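Local coordinates for protein F420-reducing hydrogenase, subunit beta (Methanothermobacter marburgensis, PDB 4OMF) that carries FAD and an iron-sulfur cluster in the F420-reducing hydrogenase and probably passes electrons through the flavin to coenzyme F420, at residues Leu33-Asp38 with Phe230-Glu235; Tyr140-Thr145 with His185-Ala190; Ala270-Lys273 with Pro278-Phe281. All coordinates share one frame; numbering follows the deposited sequence.

Contact 1: Leu33-Asp38 with Phe230-Glu235; sequences LAYALD and FKQAVE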
ATOM      1  N   LEU C  33      27.581 -28.976  -7.317  1.00 21.05           N
ATOM      2  CA  LEU C  33      26.839 -28.755  -6.079  1.00 19.70           C
ATOM      3  C   LEU C  33      26.792 -30.049  -5.285  1.00 19.87           C
ATOM      4  O   LEU C  33      26.896 -30.046  -4.054  1.00 20.86           O
ATOM      5  CB  LEU C  33      25.411 -28.248  -6.356  1.00 18.85           C
ATOM      6  CG  LEU C  33      25.358 -26.818  -6.914  1.00 18.87           C
ATOM      7  CD1 LEU C  33      23.922 -26.460  -7.322  1.00 21.99           C
ATOM      8  CD2 LEU C  33      25.915 -25.820  -5.925  1.00 23.00           C
ATOM      9  N   ALA C  34      26.648 -31.166  -5.987  1.00 22.28           N
ATOM     10  CA  ALA C  34      26.593 -32.462  -5.300  1.00 25.72           C
ATOM     11  C   ALA C  34      27.929 -32.778  -4.642  1.00 24.88           C
ATOM     12  O   ALA C  34      27.981 -33.308  -3.533  1.00 25.64           O
ATOM     13  CB  ALA C  34      26.203 -33.579  -6.268  1.00 26.11           C
ATOM     14  N   TYR C  35      29.018 -32.449  -5.329  1.00 22.43           N
ATOM     15  CA  TYR C  35      30.343 -32.694  -4.782  1.00 20.07           C
ATOM     16  C   TYR C  35      30.568 -31.826  -3.541  1.00 22.01           C
ATOM     17  O   TYR C  35      31.059 -32.308  -2.510  1.00 23.82           O
ATOM     18  CB  TYR C  35      31.423 -32.404  -5.824  1.00 22.20           C
ATOM     19  CG  TYR C  35      32.800 -32.430  -5.234  1.00 22.62           C
ATOM     20  CD1 TYR C  35      33.385 -33.640  -4.888  1.00 24.08           C
ATOM     21  CD2 TYR C  35      33.509 -31.256  -5.001  1.00 22.32           C
ATOM     22  CE1 TYR C  35      34.642 -33.695  -4.340  1.00 32.73           C
ATOM     23  CE2 TYR C  35      34.776 -31.300  -4.442  1.00 32.55           C
ATOM     24  CZ  TYR C  35      35.332 -32.529  -4.116  1.00 33.92           C
ATOM     25  OH  TYR C  35      36.584 -32.613  -3.559  1.00 38.45           O
ATOM     26  N   ALA C  36      30.239 -30.544  -3.662  1.00 23.20           N
ATOM     27  CA  ALA C  36      30.402 -29.599  -2.547  1.00 19.78           C
ATOM     28  C   ALA C  36      29.574 -30.024  -1.336  1.00 22.00           C
ATOM     29  O   ALA C  36      30.031 -29.939  -0.189  1.00 22.54           O
ATOM     30  CB  ALA C  36      30.019 -28.188  -2.989  1.00 17.67           C
ATOM     31  N   LEU C  37      28.352 -30.491  -1.593  1.00 21.83           N
ATOM     32  CA  LEU C  37      27.484 -30.992  -0.516  1.00 22.92           C
ATOM     33  C   LEU C  37      28.102 -32.218   0.170  1.00 25.78           C
ATOM     34  O   LEU C  37      28.224 -32.263   1.403  1.00 24.14           O
ATOM     35  CB  LEU C  37      26.099 -31.320  -1.074  1.00 26.04           C
ATOM     36  CG  LEU C  37      25.033 -31.781  -0.081  1.00 28.37           C
ATOM     37  CD1 LEU C  37      24.733 -30.687   0.942  1.00 25.90           C
ATOM     38  CD2 LEU C  37      23.767 -32.189  -0.819  1.00 24.55           C
ATOM     39  N   ASP C  38      28.525 -33.202  -0.624  1.00 23.02           N
ATOM     40  CA  ASP C  38      29.120 -34.413  -0.071  1.00 23.36           C
ATOM     41  C   ASP C  38      30.407 -34.138   0.695  1.00 28.18           C
ATOM     42  O   ASP C  38      30.709 -34.835   1.660  1.00 31.14           O
ATOM     43  CB  ASP C  38      29.407 -35.432  -1.178  1.00 26.06           C
ATOM     44  CG  ASP C  38      29.973 -36.733  -0.646  1.00 38.62           C
ATOM     45  OD1 ASP C  38      29.230 -37.483   0.025  1.00 42.38           O
ATOM     46  OD2 ASP C  38      31.164 -37.015  -0.913  1.00 46.88           O
ATOM     47  N   PHE C 230      36.160 -26.523  -8.211  1.00 29.85           N
ATOM     48  CA  PHE C 230      36.022 -27.267  -9.453  1.00 27.92           C
ATOM     49  C   PHE C 230      37.253 -28.156  -9.709  1.00 27.74           C
ATOM     50  O   PHE C 230      37.105 -29.319 -10.098  1.00 28.45           O
ATOM     51  CB  PHE C 230      35.770 -26.323 -10.633  1.00 26.29           C
ATOM     52  CG  PHE C 230      35.597 -27.050 -11.949  1.00 29.83           C
ATOM     53  CD1 PHE C 230      34.441 -27.775 -12.208  1.00 30.77           C
ATOM     54  CD2 PHE C 230      36.594 -27.030 -12.911  1.00 33.59           C
ATOM     55  CE1 PHE C 230      34.277 -28.457 -13.411  1.00 28.88           C
ATOM     56  CE2 PHE C 230      36.439 -27.708 -14.111  1.00 32.29           C
ATOM     57  CZ  PHE C 230      35.270 -28.425 -14.357  1.00 27.06           C
ATOM     58  N   LYS C 231      38.461 -27.643  -9.469  1.00 30.29           N
ATOM     59  CA  LYS C 231      39.661 -28.458  -9.635  1.00 34.07           C
ATOM     60  C   LYS C 231      39.637 -29.680  -8.713  1.00 34.86           C
ATOM     61  O   LYS C 231      40.026 -30.785  -9.127  1.00 30.55           O
ATOM     62  CB  LYS C 231      40.937 -27.640  -9.374  1.00 41.84           C
ATOM     63  CG  LYS C 231      41.289 -26.592 -10.434  1.00 47.55           C
ATOM     64  CD  LYS C 231      41.486 -27.196 -11.821  1.00 53.61           C
ATOM     65  CE  LYS C 231      42.331 -26.278 -12.727  1.00 54.67           C
ATOM     66  NZ  LYS C 231      41.672 -24.958 -13.017  1.00 54.17           N
ATOM     67  N   GLN C 232      39.197 -29.479  -7.471  1.00 34.75           N
ATOM     68  CA  GLN C 232      39.015 -30.578  -6.505  1.00 33.58           C
ATOM     69  C   GLN C 232      38.124 -31.691  -7.043  1.00 32.31           C
ATOM     70  O   GLN C 232      38.430 -32.869  -6.872  1.00 31.66           O
ATOM     71  CB  GLN C 232      38.403 -30.069  -5.196  1.00 35.04           C
ATOM     72  CG  GLN C 232      39.374 -29.708  -4.104  1.00 39.01           C
ATOM     73  CD  GLN C 232      38.652 -29.286  -2.836  1.00 43.24           C
ATOM     74  OE1 GLN C 232      38.707 -28.121  -2.444  1.00 47.49           O
ATOM     75  NE2 GLN C 232      37.944 -30.229  -2.202  1.00 39.85           N
ATOM     76  N   ALA C 233      36.995 -31.309  -7.646  1.00 30.76           N
ATOM     77  CA  ALA C 233      36.031 -32.280  -8.157  1.00 28.50           C
ATOM     78  C   ALA C 233      36.616 -33.060  -9.327  1.00 29.06           C
ATOM     79  O   ALA C 233      36.395 -34.257  -9.447  1.00 26.43           O
ATOM     80  CB  ALA C 233      34.735 -31.588  -8.567  1.00 27.73           C
ATOM     81  N   VAL C 234      37.368 -32.373 -10.181  1.00 30.97           N
ATOM     82  CA  VAL C 234      38.025 -33.020 -11.302  1.00 32.60           C
ATOM     83  C   VAL C 234      39.027 -34.032 -10.791  1.00 31.47           C
ATOM     84  O   VAL C 234      39.054 -35.176 -11.241  1.00 31.92           O
ATOM     85  CB  VAL C 234      38.758 -32.013 -12.196  1.00 31.95           C
ATOM     86  CG1 VAL C 234      39.544 -32.749 -13.293  1.00 27.23           C
ATOM     87  CG2 VAL C 234      37.768 -31.005 -12.782  1.00 28.30           C
ATOM     88  N   GLU C 235      39.854 -33.591  -9.848  1.00 34.85           N
ATOM     89  CA  GLU C 235      40.877 -34.452  -9.265  1.00 37.58           C
ATOM     90  C   GLU C 235      40.221 -35.671  -8.613  1.00 34.04           C
ATOM     91  O   GLU C 235      40.786 -36.760  -8.608  1.00 36.78           O
ATOM     92  CB  GLU C 235      41.730 -33.668  -8.255  1.00 40.89           C
ATOM     93  CG  GLU C 235      42.706 -34.515  -7.441  1.00 48.44           C
ATOM     94  CD  GLU C 235      43.747 -35.239  -8.290  1.00 57.94           C
ATOM     95  OE1 GLU C 235      44.027 -34.790  -9.427  1.00 60.36           O
ATOM     96  OE2 GLU C 235      44.291 -36.265  -7.815  1.00 60.68           O
TER
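Tyr-35 lays one face of its ring against Ala-233 and meets Gln-232 with its hydroxyl, so that a single aromatic side chain carries the contact between the two helical segments. The CA of Ala-233 sits 4.0 Å from the centroid of the Tyr-35 ring and 9° off the ring normal, a CH-pi contact over the middle of the face, while its CB reaches 3.8 Å from CD2 of Tyr-35. Beyond the ring, Gln-232 NE2 donates to Tyr-35 OH at 3.1 Å. This bond is bent, with an N-H...O angle of 141°, and the oxygen lies somewhat off the amide plane, which stands nearly upright to the ring. The tyrosine gets there because its CG is anti to the backbone N (chi1 171°), which sends the ring outward from its helix; Gln-232 is extended beyond CG. A leucine at the place of Tyr-35 would probably leave the Gln-232 amide without this acceptor and part of Ala-233 uncovered. Further out, Leu-238 also touches Tyr-35, and Ala-233 leans on Phe-239. Helix 28-39, backed by Leu-68 of helix 65-70, is thus joined to helix 224-235, whose Phe-230 and Val-234 pack on strands 217-221 and 239-243 of the mixed sheet.

Contact 2: Tyr140-Thr145 with His185-Ala190; sequences YTSLQT and HGYEQA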
ATOM      1  N   TYR C 140       6.206 -17.279 -18.763  1.00 15.31           N
ATOM      2  CA  TYR C 140       5.682 -18.618 -18.976  1.00 18.21           C
ATOM      3  C   TYR C 140       4.717 -18.672 -20.176  1.00 21.43           C
ATOM      4  O   TYR C 140       4.737 -19.630 -20.961  1.00 16.69           O
ATOM      5  CB  TYR C 140       4.983 -19.125 -17.715  1.00 18.74           C
ATOM      6  CG  TYR C 140       4.561 -20.591 -17.793  1.00 17.28           C
ATOM      7  CD1 TYR C 140       3.210 -20.954 -17.836  1.00 21.98           C
ATOM      8  CD2 TYR C 140       5.516 -21.601 -17.825  1.00 18.21           C
ATOM      9  CE1 TYR C 140       2.817 -22.295 -17.900  1.00 23.56           C
ATOM     10  CE2 TYR C 140       5.141 -22.954 -17.892  1.00 19.61           C
ATOM     11  CZ  TYR C 140       3.789 -23.283 -17.938  1.00 20.22           C
ATOM     12  OH  TYR C 140       3.405 -24.596 -17.981  1.00 21.36           O
ATOM     13  N   THR C 141       3.905 -17.628 -20.349  1.00 16.07           N
ATOM     14  CA  THR C 141       2.965 -17.597 -21.470  1.00 16.50           C
ATOM     15  C   THR C 141       3.677 -17.582 -22.821  1.00 16.62           C
ATOM     16  O   THR C 141       3.156 -18.111 -23.796  1.00 21.19           O
ATOM     17  CB  THR C 141       2.023 -16.385 -21.405  1.00 17.22           C
ATOM     18  OG1 THR C 141       2.794 -15.237 -21.031  1.00 20.45           O
ATOM     19  CG2 THR C 141       0.906 -16.627 -20.392  1.00 17.96           C
ATOM     20  N   SER C 142       4.868 -16.986 -22.876  1.00 16.36           N
ATOM     21  CA  SER C 142       5.648 -17.025 -24.100  1.00 16.51           C
ATOM     22  C   SER C 142       6.089 -18.448 -24.394  1.00 18.53           C
ATOM     23  O   SER C 142       6.007 -18.889 -25.529  1.00 17.73           O
ATOM     24  CB  SER C 142       6.868 -16.106 -24.008  1.00 17.89           C
ATOM     25  OG  SER C 142       6.437 -14.760 -24.111  1.00 18.69           O
ATOM     26  N   LEU C 143       6.543 -19.178 -23.377  1.00 16.69           N
ATOM     27  CA  LEU C 143       6.857 -20.599 -23.614  1.00 17.47           C
ATOM     28  C   LEU C 143       5.637 -21.342 -24.135  1.00 17.77           C
ATOM     29  O   LEU C 143       5.741 -22.145 -25.065  1.00 17.17           O
ATOM     30  CB  LEU C 143       7.381 -21.279 -22.357  1.00 16.97           C
ATOM     31  CG  LEU C 143       8.763 -20.878 -21.864  1.00 17.39           C
ATOM     32  CD1 LEU C 143       9.181 -21.839 -20.732  1.00 20.22           C
ATOM     33  CD2 LEU C 143       9.760 -20.915 -23.012  1.00 23.98           C
ATOM     34  N   GLN C 144       4.469 -21.054 -23.565  1.00 18.67           N
ATOM     35  CA  GLN C 144       3.249 -21.684 -24.048  1.00 17.37           C
ATOM     36  C   GLN C 144       2.961 -21.350 -25.507  1.00 18.50           C
ATOM     37  O   GLN C 144       2.519 -22.217 -26.261  1.00 20.24           O
ATOM     38  CB  GLN C 144       2.054 -21.282 -23.170  1.00 19.77           C
ATOM     39  CG  GLN C 144       2.013 -22.020 -21.850  1.00 21.04           C
ATOM     40  CD  GLN C 144       0.931 -21.495 -20.946  1.00 23.19           C
ATOM     41  OE1 GLN C 144       0.746 -20.283 -20.843  1.00 21.33           O
ATOM     42  NE2 GLN C 144       0.193 -22.402 -20.291  1.00 23.37           N
ATOM     43  N   THR C 145       3.193 -20.101 -25.907  1.00 20.10           N
ATOM     44  CA  THR C 145       3.026 -19.739 -27.318  1.00 18.05           C
ATOM     45  C   THR C 145       3.948 -20.580 -28.207  1.00 18.20           C
ATOM     46  O   THR C 145       3.508 -21.117 -29.218  1.00 19.39           O
ATOM     47  CB  THR C 145       3.315 -18.248 -27.589  1.00 21.79           C
ATOM     48  OG1 THR C 145       2.370 -17.440 -26.874  1.00 21.57           O
ATOM     49  CG2 THR C 145       3.169 -17.943 -29.098  1.00 18.58           C
ATOM     50  N   HIS C 185      12.061 -13.653 -30.757  1.00 25.11           N
ATOM     51  CA  HIS C 185      12.277 -12.221 -30.521  1.00 24.08           C
ATOM     52  C   HIS C 185      10.998 -11.444 -30.262  1.00 24.66           C
ATOM     53  O   HIS C 185      10.047 -11.505 -31.046  1.00 27.33           O
ATOM     54  CB  HIS C 185      12.999 -11.581 -31.719  1.00 30.50           C
ATOM     55  CG  HIS C 185      14.406 -12.058 -31.893  1.00 36.94           C
ATOM     56  ND1 HIS C 185      15.038 -12.863 -30.972  1.00 36.59           N
ATOM     57  CD2 HIS C 185      15.302 -11.849 -32.887  1.00 38.88           C
ATOM     58  CE1 HIS C 185      16.264 -13.128 -31.386  1.00 41.12           C
ATOM     59  NE2 HIS C 185      16.448 -12.525 -32.547  1.00 43.20           N
ATOM     60  N   GLY C 186      10.977 -10.686 -29.176  1.00 25.40           N
ATOM     61  CA  GLY C 186       9.785  -9.939 -28.842  1.00 24.86           C
ATOM     62  C   GLY C 186       8.934 -10.681 -27.835  1.00 24.87           C
ATOM     63  O   GLY C 186       8.010 -10.105 -27.279  1.00 23.83           O
ATOM     64  N   TYR C 187       9.234 -11.957 -27.601  1.00 21.20           N
ATOM     65  CA  TYR C 187       8.500 -12.720 -26.592  1.00 18.43           C
ATOM     66  C   TYR C 187       9.236 -12.791 -25.248  1.00 16.51           C
ATOM     67  O   TYR C 187       8.648 -13.208 -24.246  1.00 18.90           O
ATOM     68  CB  TYR C 187       8.223 -14.143 -27.079  1.00 17.05           C
ATOM     69  CG  TYR C 187       7.230 -14.252 -28.206  1.00 18.71           C
ATOM     70  CD1 TYR C 187       5.861 -14.430 -27.951  1.00 19.24           C
ATOM     71  CD2 TYR C 187       7.654 -14.210 -29.539  1.00 21.55           C
ATOM     72  CE1 TYR C 187       4.947 -14.562 -28.991  1.00 20.51           C
ATOM     73  CE2 TYR C 187       6.732 -14.330 -30.586  1.00 21.11           C
ATOM     74  CZ  TYR C 187       5.384 -14.509 -30.295  1.00 19.06           C
ATOM     75  OH  TYR C 187       4.487 -14.621 -31.338  1.00 20.97           O
ATOM     76  N   GLU C 188      10.518 -12.425 -25.243  1.00 19.41           N
ATOM     77  CA  GLU C 188      11.316 -12.411 -24.003  1.00 19.50           C
ATOM     78  C   GLU C 188      10.975 -11.178 -23.134  1.00 18.68           C
ATOM     79  O   GLU C 188      10.406 -10.202 -23.644  1.00 19.61           O
ATOM     80  CB  GLU C 188      12.814 -12.446 -24.330  1.00 20.09           C
ATOM     81  CG  GLU C 188      13.451 -11.114 -24.734  1.00 24.77           C
ATOM     82  CD  GLU C 188      13.060 -10.600 -26.113  1.00 27.92           C
ATOM     83  OE1 GLU C 188      13.300  -9.390 -26.375  1.00 27.64           O
ATOM     84  OE2 GLU C 188      12.532 -11.382 -26.943  1.00 25.79           O
ATOM     85  N   GLN C 189      11.281 -11.214 -21.831  1.00 17.55           N
ATOM     86  CA  GLN C 189      10.968 -10.053 -20.981  1.00 18.78           C
ATOM     87  C   GLN C 189      11.804  -8.842 -21.445  1.00 19.14           C
ATOM     88  O   GLN C 189      12.949  -9.000 -21.863  1.00 16.13           O
ATOM     89  CB  GLN C 189      11.203 -10.356 -19.499  1.00 19.02           C
ATOM     90  CG  GLN C 189      12.653 -10.729 -19.153  1.00 19.14           C
ATOM     91  CD  GLN C 189      12.899 -10.895 -17.662  1.00 18.27           C
ATOM     92  OE1 GLN C 189      12.013 -10.659 -16.837  1.00 16.63           O
ATOM     93  NE2 GLN C 189      14.111 -11.324 -17.310  1.00 19.03           N
ATOM     94  N   ALA C 190      11.200  -7.648 -21.452  1.00 17.13           N
ATOM     95  CA  ALA C 190      11.876  -6.463 -21.998  1.00 20.85           C
ATOM     96  C   ALA C 190      13.135  -6.097 -21.208  1.00 17.57           C
ATOM     97  O   ALA C 190      14.033  -5.437 -21.733  1.00 21.37           O
ATOM     98  CB  ALA C 190      10.928  -5.283 -22.028  1.00 24.00           C
TER
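Ser-142 and Thr-145, one helical turn apart on helix 140-150, present their side chains to Tyr-187 in the irregular loop between strands 176-180 and 205-208: a helix-to-loop contact in which a serine hydroxyl holds a loop carbonyl. Each meets the tyrosine differently. Ser-142 OG lies near the ring plane, at the edge beside CD1, and 3.5 Å from Tyr-187 CB. The threonine offers its methyl instead: Thr-145 CG2 stands 3.8 Å from Tyr-187 CE1, the two side chains crossing at about a right angle. With CG2 anti to the backbone N, the methyl is turned to the tyrosine while OG1 is left to bond a polar side chain of another protein chain.

The ring is also met edge-to-face by Phe-146 of the same helix, and its hydroxyl bonds an acidic side chain of another protein chain. The residue is therefore held at its backbone carbonyl by the serine and at its OH by a neighbouring subunit, in a place buried by the assembly.

The loop itself is shaped by a short internal bond: Gly-186 N donates to Glu-188 OE2 at 2.8 Å, approaching on the syn side of the carboxylate. At the Gly-186 phi of 97° a CB would collide with the carbonyl oxygen of His-185, which explains a glycine at this point in the loop. Two residues after Tyr-187, Gln-189 touches the iron-sulfur cluster, so the loop that carries Tyr-187 runs on into the wall of the cluster pocket. Ser-142 OG donates to the backbone carbonyl O of Tyr-187 at 2.7 Å, with a C=O...OG angle of 129° and the hydroxyl tilted 16° from the carbonyl plane.

Contact 3: Ala270-Lys273 with Pro278-Phe281; sequences AARK and PTPF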
ATOM      1  N   ALA C 270      21.681   3.109 -24.661  1.00 23.39           N
ATOM      2  CA  ALA C 270      21.719   4.447 -25.247  1.00 28.30           C
ATOM      3  C   ALA C 270      20.327   4.933 -25.639  1.00 27.06           C
ATOM      4  O   ALA C 270      20.013   6.113 -25.488  1.00 24.98           O
ATOM      5  CB  ALA C 270      22.644   4.477 -26.463  1.00 28.40           C
ATOM      6  N   ALA C 271      19.518   4.036 -26.188  1.00 24.72           N
ATOM      7  CA  ALA C 271      18.141   4.367 -26.543  1.00 27.83           C
ATOM      8  C   ALA C 271      17.320   4.820 -25.310  1.00 28.18           C
ATOM      9  O   ALA C 271      16.542   5.778 -25.393  1.00 29.86           O
ATOM     10  CB  ALA C 271      17.481   3.179 -27.210  1.00 31.69           C
ATOM     11  N   ARG C 272      17.509   4.134 -24.181  1.00 24.57           N
ATOM     12  CA  ARG C 272      16.852   4.518 -22.919  1.00 24.29           C
ATOM     13  C   ARG C 272      17.219   5.919 -22.514  1.00 25.09           C
ATOM     14  O   ARG C 272      16.363   6.709 -22.120  1.00 27.01           O
ATOM     15  CB  ARG C 272      17.233   3.590 -21.780  1.00 21.68           C
ATOM     16  CG  ARG C 272      16.551   2.260 -21.818  1.00 21.35           C
ATOM     17  CD  ARG C 272      16.828   1.479 -20.539  1.00 19.16           C
ATOM     18  NE  ARG C 272      16.150   2.030 -19.364  1.00 21.16           N
ATOM     19  CZ  ARG C 272      14.889   1.750 -19.044  1.00 22.17           C
ATOM     20  NH1 ARG C 272      14.168   0.950 -19.822  1.00 22.68           N
ATOM     21  NH2 ARG C 272      14.347   2.262 -17.945  1.00 20.37           N
ATOM     22  N   LYS C 273      18.513   6.227 -22.600  1.00 23.64           N
ATOM     23  CA  LYS C 273      18.986   7.530 -22.157  1.00 27.71           C
ATOM     24  C   LYS C 273      18.461   8.635 -23.058  1.00 27.98           C
ATOM     25  O   LYS C 273      18.162   9.724 -22.577  1.00 32.03           O
ATOM     26  CB  LYS C 273      20.516   7.543 -22.072  1.00 33.28           C
ATOM     27  CG  LYS C 273      21.010   6.877 -20.778  1.00 40.49           C
ATOM     28  CD  LYS C 273      22.506   6.553 -20.781  1.00 47.24           C
ATOM     29  CE  LYS C 273      22.846   5.561 -19.660  1.00 47.45           C
ATOM     30  NZ  LYS C 273      24.268   5.128 -19.696  1.00 50.90           N
ATOM     31  N   PRO C 278      15.221   6.079 -16.650  1.00 26.07           N
ATOM     32  CA  PRO C 278      16.275   5.730 -15.693  1.00 27.50           C
ATOM     33  C   PRO C 278      17.008   4.452 -16.083  1.00 25.55           C
ATOM     34  O   PRO C 278      16.385   3.455 -16.461  1.00 22.96           O
ATOM     35  CB  PRO C 278      15.508   5.535 -14.380  1.00 27.25           C
ATOM     36  CG  PRO C 278      14.116   5.139 -14.830  1.00 27.14           C
ATOM     37  CD  PRO C 278      13.876   5.991 -16.045  1.00 26.72           C
ATOM     38  N   THR C 279      18.332   4.486 -15.978  1.00 26.16           N
ATOM     39  CA  THR C 279      19.151   3.346 -16.374  1.00 26.17           C
ATOM     40  C   THR C 279      20.348   3.211 -15.443  1.00 26.50           C
ATOM     41  O   THR C 279      21.122   4.146 -15.316  1.00 29.70           O
ATOM     42  CB  THR C 279      19.644   3.505 -17.826  1.00 31.93           C
ATOM     43  OG1 THR C 279      18.530   3.839 -18.666  1.00 28.46           O
ATOM     44  CG2 THR C 279      20.324   2.209 -18.317  1.00 30.23           C
ATOM     45  N   PRO C 280      20.508   2.047 -14.801  1.00 24.16           N
ATOM     46  CA  PRO C 280      21.621   1.871 -13.856  1.00 22.83           C
ATOM     47  C   PRO C 280      22.957   1.583 -14.548  1.00 24.00           C
ATOM     48  O   PRO C 280      23.982   1.559 -13.874  1.00 30.35           O
ATOM     49  CB  PRO C 280      21.174   0.668 -13.013  1.00 20.48           C
ATOM     50  CG  PRO C 280      20.372  -0.146 -13.952  1.00 21.36           C
ATOM     51  CD  PRO C 280      19.653   0.847 -14.875  1.00 19.85           C
ATOM     52  N   PHE C 281      22.941   1.367 -15.860  1.00 30.71           N
ATOM     53  CA  PHE C 281      24.153   1.025 -16.622  1.00 34.05           C
ATOM     54  C   PHE C 281      24.595   2.164 -17.517  1.00 39.35           C
ATOM     55  O   PHE C 281      25.674   2.081 -18.109  1.00 41.34           O
ATOM     56  CB  PHE C 281      23.927  -0.218 -17.492  1.00 33.21           C
ATOM     57  CG  PHE C 281      23.328  -1.369 -16.749  1.00 28.38           C
ATOM     58  CD1 PHE C 281      23.796  -1.710 -15.491  1.00 27.91           C
ATOM     59  CD2 PHE C 281      22.282  -2.093 -17.294  1.00 33.26           C
ATOM     60  CE1 PHE C 281      23.236  -2.764 -14.791  1.00 26.07           C
ATOM     61  CE2 PHE C 281      21.721  -3.144 -16.610  1.00 33.24           C
ATOM     62  CZ  PHE C 281      22.195  -3.483 -15.349  1.00 33.13           C
ATOM     63  OXT PHE C 281      23.887   3.164 -17.691  1.00 39.46           O
TER
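The chain leaves helix 251-275, doubles back and brings its last four residues alongside the helix in irregular conformation, Arg-272 and Thr-279 being closest in backbone with CA atoms 7.0 Å apart. Arg-272 does most of the gripping, through one edge of its guanidinium. Arg-272 NH2 donates to the carbonyl O of Pro-278 at 2.8 Å along a fairly straight bond (157°), and NE supports the same oxygen weakly. Arg-272 NE also donates to Thr-279 OG1 at 3.1 Å, with that oxygen only 6° out of the guanidinium plane. Both acceptors are thus met near the plane of the group, which fixes its rotation. A bend at chi3 (71°) turns the guanidinium to the tail, and Thr-279 OG1 also lies 3.4 Å from Arg-272 CB. The hydroxyl of Thr-279 has a further bond, to Leu-277 O.

Lys-273 takes a different route. Its chain runs extended beyond CG and ends in a salt bridge, NZ to OXT of Phe-281 at 2.8 Å, where the ammonium probably balances the charge of the chain terminus. Lys-273 CE passes 4.2 Å from Thr-279 CB. The ring of Phe-281, meanwhile, has Pro-280 CG lying over the centre of one face.

Outside the tail, Arg-272 NH2 also bonds the backbone of another protein chain, and the Phe-281 ring meets an aromatic side chain of another chain edge-to-face while touching Ile-194 and Ile-269. What results is a C-terminal tail folded back on its own helix by arginine hydrogen bonds to Pro-278 O and Thr-279 OG1 and a lysine-to-carboxylate salt bridge, at a subunit interface with the side chain of Phe-281 about 7 Å from an iron-sulfur cluster.

Along the chain, contact 2 is nested inside the long span of chain that contact 1 closes, and contact 3 follows both. Contact 1 lies on the opposite side of the chain's centre from the other two, its centre 35 Å from that of contact 2 and 40 Å from that of contact 3; it joins helices 28-39 and 224-235 beside the mixed sheet, untouched by other chains. Contacts 2 and 3 are closer, their centres 23 Å and nearest atoms about 7 Å apart, and both meet other chains near iron-sulfur clusters. Contact 1 thus joins parts far apart in sequence, while contacts 2 and 3 lie on the side where the chain meets its partners.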